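Local structure of 3-dehydroquinate dehydratase (Enterococcus faecalis, 4PH6) at residues A[35-40]-A[69-74]; A[62-67]-A[101-106]; A[114-119]-A[128-133]. The protein catalyses the cis-dehydration of 3-dehydroquinate to 3-dehydroshikimate, the third step of the chorismate pathway, through an imine intermediate with the enzyme. All coordinates share one frame; numbering follows the deposited sequence.

Interaction 1: A[35-40]-A[69-74]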
loop_
_atom_site.group_PDB
_atom_site.type_symbol
_atom_site.label_atom_id
_atom_site.label_comp_id
_atom_site.label_asym_id
_atom_site.label_seq_id
_atom_site.Cartn_x
_atom_site.Cartn_y
_atom_site.Cartn_z
ATOM N N ALA A 35 -5.401 32.834 -5.423
ATOM C CA ALA A 35 -5.566 32.565 -3.998
ATOM C C ALA A 35 -4.967 31.209 -3.626
ATOM O O ALA A 35 -4.204 31.106 -2.656
ATOM C CB ALA A 35 -7.043 32.634 -3.594
ATOM N N GLU A 36 -5.291 30.187 -4.411
ATOM C CA GLU A 36 -4.829 28.832 -4.135
ATOM C C GLU A 36 -3.310 28.706 -4.335
ATOM O O GLU A 36 -2.660 27.860 -3.726
ATOM C CB GLU A 36 -5.578 27.823 -5.007
ATOM C CG GLU A 36 -7.064 27.752 -4.703
ATOM C CD GLU A 36 -7.757 26.568 -5.356
ATOM O OE1 GLU A 36 -7.064 25.693 -5.923
ATOM O OE2 GLU A 36 -9.007 26.508 -5.300
ATOM N N ALA A 37 -2.751 29.566 -5.175
ATOM C CA ALA A 37 -1.313 29.618 -5.358
ATOM C C ALA A 37 -0.678 30.158 -4.088
ATOM O O ALA A 37 0.279 29.594 -3.557
ATOM C CB ALA A 37 -0.958 30.478 -6.542
ATOM N N THR A 38 -1.234 31.259 -3.602
ATOM C CA THR A 38 -0.760 31.849 -2.363
ATOM C C THR A 38 -0.915 30.855 -1.212
ATOM O O THR A 38 0.002 30.713 -0.403
ATOM C CB THR A 38 -1.491 33.169 -2.038
ATOM O OG1 THR A 38 -1.098 34.172 -2.989
ATOM C CG2 THR A 38 -1.145 33.647 -0.633
ATOM N N ALA A 39 -2.044 30.147 -1.178
ATOM C CA ALA A 39 -2.283 29.144 -0.151
ATOM C C ALA A 39 -1.241 28.016 -0.167
ATOM O O ALA A 39 -0.910 27.483 0.895
ATOM C CB ALA A 39 -3.697 28.558 -0.288
ATOM N N SER A 40 -0.709 27.665 -1.346
ATOM C CA SER A 40 0.281 26.589 -1.430
ATOM C C SER A 40 1.537 26.897 -0.588
ATOM O O SER A 40 2.270 25.989 -0.191
ATOM C CB SER A 40 0.678 26.311 -2.887
ATOM O OG SER A 40 1.554 27.297 -3.404
ATOM N N GLN A 69 2.545 34.079 -14.806
ATOM C CA GLN A 69 3.532 34.921 -14.136
ATOM C C GLN A 69 3.124 35.254 -12.699
ATOM O O GLN A 69 3.922 35.128 -11.769
ATOM C CB GLN A 69 3.754 36.210 -14.931
ATOM C CG GLN A 69 4.867 36.104 -15.950
ATOM C CD GLN A 69 6.216 35.788 -15.306
ATOM O OE1 GLN A 69 6.486 36.171 -14.160
ATOM N NE2 GLN A 69 7.076 35.108 -16.050
ATOM N N GLN A 70 1.868 35.656 -12.531
ATOM C CA GLN A 70 1.306 35.975 -11.224
ATOM C C GLN A 70 1.200 34.765 -10.282
ATOM O O GLN A 70 1.324 34.901 -9.058
ATOM C CB GLN A 70 -0.060 36.609 -11.429
ATOM C CG GLN A 70 0.019 37.864 -12.286
ATOM C CD GLN A 70 -1.333 38.357 -12.729
ATOM O OE1 GLN A 70 -2.195 37.572 -13.115
ATOM N NE2 GLN A 70 -1.531 39.670 -12.671
ATOM N N VAL A 71 0.958 33.592 -10.859
ATOM C CA VAL A 71 0.939 32.347 -10.107
ATOM C C VAL A 71 2.331 32.019 -9.577
ATOM O O VAL A 71 2.498 31.721 -8.398
ATOM C CB VAL A 71 0.433 31.177 -10.974
ATOM C CG1 VAL A 71 0.919 29.851 -10.427
ATOM C CG2 VAL A 71 -1.072 31.211 -11.067
ATOM N N MET A 72 3.328 32.102 -10.456
ATOM C CA MET A 72 4.721 31.862 -10.075
ATOM C C MET A 72 5.202 32.781 -8.953
ATOM O O MET A 72 5.907 32.344 -8.037
ATOM C CB MET A 72 5.631 32.026 -11.286
ATOM C CG MET A 72 7.094 31.861 -10.969
ATOM S SD MET A 72 7.457 30.129 -10.722
ATOM C CE MET A 72 7.217 29.497 -12.393
ATOM N N GLU A 73 4.827 34.055 -9.030
ATOM C CA GLU A 73 5.263 35.036 -8.039
ATOM C C GLU A 73 4.811 34.679 -6.634
ATOM O O GLU A 73 5.489 35.034 -5.664
ATOM C CB GLU A 73 4.755 36.432 -8.389
ATOM C CG GLU A 73 5.353 37.006 -9.648
ATOM C CD GLU A 73 4.850 38.405 -9.922
ATOM O OE1 GLU A 73 3.710 38.713 -9.510
ATOM O OE2 GLU A 73 5.602 39.202 -10.533
ATOM N N ARG A 74 3.677 33.979 -6.533
ATOM C CA ARG A 74 3.096 33.583 -5.244
ATOM C C ARG A 74 3.487 32.164 -4.781
ATOM O O ARG A 74 2.969 31.679 -3.780
ATOM C CB ARG A 74 1.558 33.674 -5.312
ATOM C CG ARG A 74 0.987 35.082 -5.507
ATOM C CD ARG A 74 -0.420 35.050 -6.121
ATOM N NE ARG A 74 -1.045 36.376 -6.165
ATOM C CZ ARG A 74 -0.758 37.323 -7.059
ATOM N NH1 ARG A 74 0.165 37.119 -7.999
ATOM N NH2 ARG A 74 -1.389 38.493 -7.007
#
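Ala37 points its methyl group toward Val71 and Arg74, at the end of the neighbouring helix, and a side chain this small is consistent with the close approach of the backbones. The CA atoms of Thr38 and Arg74 come within 5.1 Å of each other, and those of Ala37 and Val71 within 5.9 Å. On this buried side Ala37 CB lies 4.1 Å from Val71 O, 4.2 Å from Arg74 CB and 4.4 Å from Val71 CG1, so the methyl group sits among a backbone oxygen, the base of the arginine and a valine branch. Ala37 O and Arg74 O also approach each other; both are acceptors, and each looks to other donors. Ser40 OG reaches back to Ala37 O at 2.6 Å, in the carbonyl plane and on a lone pair, while Gln41 offers a weak hydrogen bond to Arg74 O.

The segments belong to helices 30-40 and 61-73, successive outer helices of a (beta/alpha)8 barrel, meeting near their C-terminal ends. Ile25 of strand 20-25 touches Ala37, and Leu80 of strand 80-83 touches Val71, so the inner side of the contact rests on strands of the barrel wall.

Toward solvent the packing is of another kind. The extended Arg74 chain passes obliquely across the hydroxyl of Thr38, with Arg74 CD 3.3 Å from Thr38 OG1, and no hydrogen bond joins the pair. Thr38 OG1 sits beside its own backbone N (chi1 -69°), on the side facing the arginine, and is weakly bonded to Leu34 O one turn back. The guanidinium is tethered within its own segment: Arg74 NH1 donates to Gln70 O at 2.7 Å, with the acceptor close to the guanidinium plane but the donor raised 35° above the carbonyl plane.

Interaction 2: A[62-67]-A[101-106]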
loop_
_atom_site.group_PDB
_atom_site.type_symbol
_atom_site.label_atom_id
_atom_site.label_comp_id
_atom_site.label_asym_id
_atom_site.label_seq_id
_atom_site.Cartn_x
_atom_site.Cartn_y
_atom_site.Cartn_z
ATOM N N SER A 62 -2.484 34.706 -24.130
ATOM C CA SER A 62 -1.734 35.789 -23.489
ATOM C C SER A 62 -2.182 36.009 -22.058
ATOM O O SER A 62 -1.373 36.317 -21.177
ATOM C CB SER A 62 -1.883 37.092 -24.272
ATOM O OG SER A 62 -1.289 36.964 -25.547
ATOM N N ASP A 63 -3.485 35.878 -21.850
ATOM C CA ASP A 63 -4.056 35.909 -20.521
ATOM C C ASP A 63 -3.441 34.787 -19.693
ATOM O O ASP A 63 -3.064 34.985 -18.537
ATOM C CB ASP A 63 -5.574 35.757 -20.594
ATOM C CG ASP A 63 -6.231 35.868 -19.247
ATOM O OD1 ASP A 63 -6.667 36.983 -18.888
ATOM O OD2 ASP A 63 -6.306 34.849 -18.539
ATOM N N VAL A 64 -3.313 33.610 -20.308
ATOM C CA VAL A 64 -2.753 32.464 -19.611
ATOM C C VAL A 64 -1.275 32.702 -19.272
ATOM O O VAL A 64 -0.843 32.403 -18.166
ATOM C CB VAL A 64 -2.888 31.161 -20.437
ATOM C CG1 VAL A 64 -2.239 30.009 -19.708
ATOM C CG2 VAL A 64 -4.346 30.842 -20.700
ATOM N N CYS A 65 -0.504 33.239 -20.217
ATOM C CA CYS A 65 0.914 33.517 -19.967
ATOM C C CYS A 65 1.091 34.485 -18.797
ATOM O O CYS A 65 1.927 34.263 -17.924
ATOM C CB CYS A 65 1.598 34.080 -21.221
ATOM S SG CYS A 65 1.814 32.866 -22.543
ATOM N N ASN A 66 0.291 35.548 -18.788
ATOM C CA ASN A 66 0.352 36.569 -17.741
ATOM C C ASN A 66 -0.073 36.010 -16.402
ATOM O O ASN A 66 0.576 36.226 -15.377
ATOM C CB ASN A 66 -0.529 37.763 -18.091
ATOM C CG ASN A 66 -0.578 38.790 -16.972
ATOM O OD1 ASN A 66 0.322 39.625 -16.844
ATOM N ND2 ASN A 66 -1.624 38.729 -16.148
ATOM N N LEU A 67 -1.183 35.292 -16.420
ATOM C CA LEU A 67 -1.653 34.645 -15.219
ATOM C C LEU A 67 -0.577 33.699 -14.692
ATOM O O LEU A 67 -0.393 33.585 -13.476
ATOM C CB LEU A 67 -2.961 33.903 -15.486
ATOM C CG LEU A 67 -3.589 33.272 -14.246
ATOM C CD1 LEU A 67 -3.600 34.251 -13.099
ATOM C CD2 LEU A 67 -5.003 32.756 -14.546
ATOM N N PHE A 101 -1.118 22.815 -29.076
ATOM C CA PHE A 101 0.293 23.131 -29.280
ATOM C C PHE A 101 0.581 24.634 -29.325
ATOM O O PHE A 101 1.655 25.068 -28.901
ATOM C CB PHE A 101 0.802 22.449 -30.551
ATOM C CG PHE A 101 0.993 20.977 -30.385
ATOM C CD1 PHE A 101 2.075 20.489 -29.684
ATOM C CD2 PHE A 101 0.074 20.079 -30.902
ATOM C CE1 PHE A 101 2.256 19.139 -29.524
ATOM C CE2 PHE A 101 0.251 18.734 -30.745
ATOM C CZ PHE A 101 1.344 18.258 -30.057
ATOM N N ALA A 102 -0.365 25.427 -29.814
ATOM C CA ALA A 102 -0.177 26.882 -29.868
ATOM C C ALA A 102 -0.084 27.500 -28.460
ATOM O O ALA A 102 0.746 28.388 -28.207
ATOM C CB ALA A 102 -1.304 27.527 -30.660
ATOM N N LEU A 103 -0.929 27.014 -27.551
ATOM C CA LEU A 103 -0.930 27.462 -26.153
ATOM C C LEU A 103 0.401 27.177 -25.469
ATOM O O LEU A 103 0.977 28.049 -24.815
ATOM C CB LEU A 103 -2.050 26.786 -25.368
ATOM C CG LEU A 103 -2.151 27.112 -23.868
ATOM C CD1 LEU A 103 -1.959 28.596 -23.562
ATOM C CD2 LEU A 103 -3.486 26.634 -23.312
ATOM N N TYR A 104 0.866 25.941 -25.607
ATOM C CA TYR A 104 2.123 25.526 -25.005
ATOM C C TYR A 104 3.317 26.313 -25.566
ATOM O O TYR A 104 4.184 26.748 -24.803
ATOM C CB TYR A 104 2.334 24.023 -25.214
ATOM C CG TYR A 104 1.648 23.129 -24.192
ATOM C CD1 TYR A 104 1.007 23.660 -23.075
ATOM C CD2 TYR A 104 1.677 21.746 -24.330
ATOM C CE1 TYR A 104 0.404 22.833 -22.136
ATOM C CE2 TYR A 104 1.080 20.918 -23.407
ATOM C CZ TYR A 104 0.451 21.460 -22.308
ATOM O OH TYR A 104 -0.142 20.613 -21.391
ATOM N N HIS A 105 3.365 26.489 -26.887
ATOM C CA HIS A 105 4.428 27.268 -27.519
ATOM C C HIS A 105 4.462 28.687 -26.934
ATOM O O HIS A 105 5.538 29.216 -26.649
ATOM C CB HIS A 105 4.256 27.320 -29.046
ATOM C CG HIS A 105 4.943 26.210 -29.784
ATOM N ND1 HIS A 105 6.311 26.009 -29.738
ATOM C CD2 HIS A 105 4.458 25.257 -30.621
ATOM C CE1 HIS A 105 6.628 24.968 -30.485
ATOM N NE2 HIS A 105 5.527 24.499 -31.039
ATOM N N GLU A 106 3.288 29.281 -26.728
ATOM C CA GLU A 106 3.199 30.613 -26.137
ATOM C C GLU A 106 3.673 30.684 -24.682
ATOM O O GLU A 106 4.364 31.628 -24.300
ATOM C CB GLU A 106 1.768 31.143 -26.213
ATOM C CG GLU A 106 1.456 31.802 -27.532
ATOM C CD GLU A 106 2.459 32.887 -27.893
ATOM O OE1 GLU A 106 3.349 32.610 -28.728
ATOM O OE2 GLU A 106 2.356 34.011 -27.356
#
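Val64 and Leu103 meet through branch ends, and a second point of contact, between Cys65 and Glu106, completes a sparse but buried joint between two helices. No hydrogen bond crosses it; the CA atoms of Cys65 and Glu106 are 7.2 Å apart, and those of Val64 and Leu103 stand farther off, so side chains have to bridge the gap.

Leu103 shows how this is done. Its CB points across the partner helix rather than at it. CG then lies anti to the backbone N (chi1 178°), and this torsion brings first CG and then CD1 nearer to Val64. Of the two methyl groups at the tip, CD1 makes the contact: Leu103 CD1 sits 4.1 Å from Val64 CG1, and it is equally near Val64 CB, resting against the side of the valine as well as one of its tips. The two side chains cross at about a right angle. Phe61, at the start of helix 61-73, and Val58, in the loop before it, also touch the leucine side chain.

Cys65 reaches toward the other helix with its thiol instead. Cys65 SG lies beside its own backbone N and comes to 3.3 Å from Glu106 O, a close approach of sulfur to carbonyl oxygen. The same sulfur is 4.1 Å from Glu106 CB, so it packs on the base of the glutamate as well.

Helices 61-73 and 97-110 are consecutive outer helices of the (beta/alpha)8 barrel. Beneath the first, Val64 and Leu67 lie on Trp50 of strand 47-51, predicted to contribute to the 3-dehydroquinate site; on the far flank of the second, Phe101, Tyr104 and His105 pack against helix 124-136.

Interaction 3: A[114-119]-A[128-133]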
loop_
_atom_site.group_PDB
_atom_site.type_symbol
_atom_site.label_atom_id
_atom_site.label_comp_id
_atom_site.label_asym_id
_atom_site.label_seq_id
_atom_site.Cartn_x
_atom_site.Cartn_y
_atom_site.Cartn_z
ATOM N N ASP A 114 8.130 25.684 -14.722
ATOM C CA ASP A 114 9.379 24.959 -14.505
ATOM C C ASP A 114 9.341 23.591 -15.160
ATOM O O ASP A 114 10.375 23.070 -15.577
ATOM C CB ASP A 114 9.654 24.830 -13.008
ATOM C CG ASP A 114 9.726 26.177 -12.330
ATOM O OD1 ASP A 114 10.510 27.022 -12.793
ATOM O OD2 ASP A 114 8.973 26.428 -11.376
ATOM N N LEU A 115 8.139 23.023 -15.249
ATOM C CA LEU A 115 7.915 21.739 -15.890
ATOM C C LEU A 115 6.723 21.835 -16.824
ATOM O O LEU A 115 5.753 22.535 -16.548
ATOM C CB LEU A 115 7.685 20.628 -14.862
ATOM C CG LEU A 115 8.739 20.445 -13.784
ATOM C CD1 LEU A 115 8.317 21.167 -12.515
ATOM C CD2 LEU A 115 8.966 18.975 -13.535
ATOM N N LEU A 116 6.811 21.134 -17.943
ATOM C CA LEU A 116 5.725 21.142 -18.913
ATOM C C LEU A 116 5.229 19.721 -19.126
ATOM O O LEU A 116 6.015 18.809 -19.414
ATOM C CB LEU A 116 6.180 21.769 -20.249
ATOM C CG LEU A 116 5.175 21.895 -21.405
ATOM C CD1 LEU A 116 3.867 22.550 -20.957
ATOM C CD2 LEU A 116 5.791 22.649 -22.601
ATOM N N ASP A 117 3.922 19.552 -18.962
ATOM C CA ASP A 117 3.244 18.296 -19.201
ATOM C C ASP A 117 2.856 18.154 -20.686
ATOM O O ASP A 117 2.151 18.997 -21.240
ATOM C CB ASP A 117 1.994 18.197 -18.306
ATOM C CG ASP A 117 1.204 16.910 -18.527
ATOM O OD1 ASP A 117 0.603 16.771 -19.610
ATOM O OD2 ASP A 117 1.138 16.064 -17.605
ATOM N N ILE A 118 3.308 17.073 -21.316
ATOM C CA ILE A 118 2.972 16.785 -22.704
ATOM C C ILE A 118 2.537 15.324 -22.839
ATOM O O ILE A 118 3.256 14.412 -22.452
ATOM C CB ILE A 118 4.151 17.052 -23.648
ATOM C CG1 ILE A 118 4.594 18.515 -23.546
ATOM C CG2 ILE A 118 3.785 16.682 -25.106
ATOM C CD1 ILE A 118 5.816 18.843 -24.366
ATOM N N GLU A 119 1.348 15.107 -23.375
ATOM C CA GLU A 119 0.845 13.753 -23.520
ATOM C C GLU A 119 1.608 12.982 -24.598
ATOM O O GLU A 119 1.774 13.456 -25.721
ATOM C CB GLU A 119 -0.649 13.786 -23.804
ATOM C CG GLU A 119 -1.408 14.378 -22.636
ATOM C CD GLU A 119 -2.892 14.518 -22.870
ATOM O OE1 GLU A 119 -3.378 14.190 -23.975
ATOM O OE2 GLU A 119 -3.576 14.979 -21.934
ATOM N N ASP A 128 7.553 16.931 -30.454
ATOM C CA ASP A 128 9.009 16.914 -30.396
ATOM C C ASP A 128 9.582 18.320 -30.591
ATOM O O ASP A 128 10.490 18.740 -29.866
ATOM C CB ASP A 128 9.582 15.951 -31.439
ATOM C CG ASP A 128 9.442 14.499 -31.018
ATOM O OD1 ASP A 128 9.037 14.257 -29.859
ATOM O OD2 ASP A 128 9.755 13.604 -31.831
ATOM N N THR A 129 9.039 19.048 -31.558
ATOM C CA THR A 129 9.502 20.402 -31.822
ATOM C C THR A 129 9.291 21.268 -30.589
ATOM O O THR A 129 10.148 22.075 -30.244
ATOM C CB THR A 129 8.778 21.028 -33.034
ATOM O OG1 THR A 129 8.948 20.179 -34.171
ATOM C CG2 THR A 129 9.326 22.416 -33.342
ATOM N N LEU A 130 8.149 21.082 -29.931
ATOM C CA LEU A 130 7.822 21.782 -28.695
ATOM C C LEU A 130 8.785 21.424 -27.552
ATOM O O LEU A 130 9.251 22.299 -26.811
ATOM C CB LEU A 130 6.387 21.470 -28.282
ATOM C CG LEU A 130 5.980 22.015 -26.913
ATOM C CD1 LEU A 130 6.007 23.555 -26.918
ATOM C CD2 LEU A 130 4.607 21.481 -26.499
ATOM N N ILE A 131 9.083 20.138 -27.422
ATOM C CA ILE A 131 10.004 19.663 -26.396
ATOM C C ILE A 131 11.352 20.396 -26.434
ATOM O O ILE A 131 11.827 20.871 -25.397
ATOM C CB ILE A 131 10.258 18.148 -26.534
ATOM C CG1 ILE A 131 8.981 17.365 -26.228
ATOM C CG2 ILE A 131 11.376 17.722 -25.597
ATOM C CD1 ILE A 131 9.062 15.888 -26.576
ATOM N N HIS A 132 11.957 20.490 -27.621
ATOM C CA HIS A 132 13.254 21.148 -27.757
ATOM C C HIS A 132 13.174 22.645 -27.498
ATOM O O HIS A 132 14.111 23.216 -26.935
ATOM C CB HIS A 132 13.856 20.893 -29.143
ATOM C CG HIS A 132 14.081 19.442 -29.420
ATOM N ND1 HIS A 132 14.756 18.616 -28.552
ATOM C CD2 HIS A 132 13.685 18.664 -30.454
ATOM C CE1 HIS A 132 14.774 17.393 -29.034
ATOM N NE2 HIS A 132 14.132 17.389 -30.192
ATOM N N GLU A 133 12.073 23.279 -27.899
ATOM C CA GLU A 133 11.883 24.693 -27.575
ATOM C C GLU A 133 11.679 24.899 -26.065
ATOM O O GLU A 133 12.185 25.860 -25.493
ATOM C CB GLU A 133 10.707 25.285 -28.355
ATOM C CG GLU A 133 10.954 25.425 -29.857
ATOM C CD GLU A 133 12.238 26.174 -30.185
ATOM O OE1 GLU A 133 12.365 27.350 -29.789
ATOM O OE2 GLU A 133 13.134 25.570 -30.828
#
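Ile118 and Leu130 make the closest apolar contact between the strand and the helix, with Ile118 CD1 3.6 Å from Leu130 CD2. The same isoleucine methyl also reaches Ile131 CG1 at 4.0 Å, so it touches two successive residues of the helix. Ile118 CG1 stands anti to the carbonyl carbon (chi1 -59°), and with chi2 extended CD1 becomes the far tip that meets them, set at a slant to both side chains. Leu116, two residues earlier on the same strand face, adds a looser contact: its CD2 is 4.2 Å from Leu130 CD2. Leu130 thus stands against both strand residues, while Tyr104 of helix 97-110 packs on Leu116 and Leu130 alike.

Polar interactions lie on the other strand face. Asp117 and Glu119 each form a salt bridge to Arg85, predicted to bind 3-dehydroquinate.

Strand 115-119 and helix 128-133 run nearly antiparallel, at 168°, with their axes 10.5 Å apart. This is the strand-to-helix half of a beta-alpha-beta unit, completed by strand 140-147, with Leu116 and Ile118 outward to the helix and Asp117 and Glu119 toward the barrel interior, as in (beta/alpha)8 enzymes.

Overall arrangement
The three contacts follow one another around the (beta/alpha)8 barrel, two between outer helices and one between helix and strand. Interactions 1 and 2 share helix 61-73, using its C-terminal and N-terminal parts; their centres are about 17 Å apart and their segments alternate along the chain. Interaction 3 comes later in sequence, its centre about 13 Å from that of interaction 2 and about 22 Å from that of interaction 1. Tyr104 links the second and third, probably hydrogen-bonding through OH to Asp117 O, while Met72 CE touches Asp114 OD2 between the first and third. All three are parts of the helical layer around the barrel, behind strands on or next to which predicted substrate-binding residues lie, such as Trp50 and Arg85.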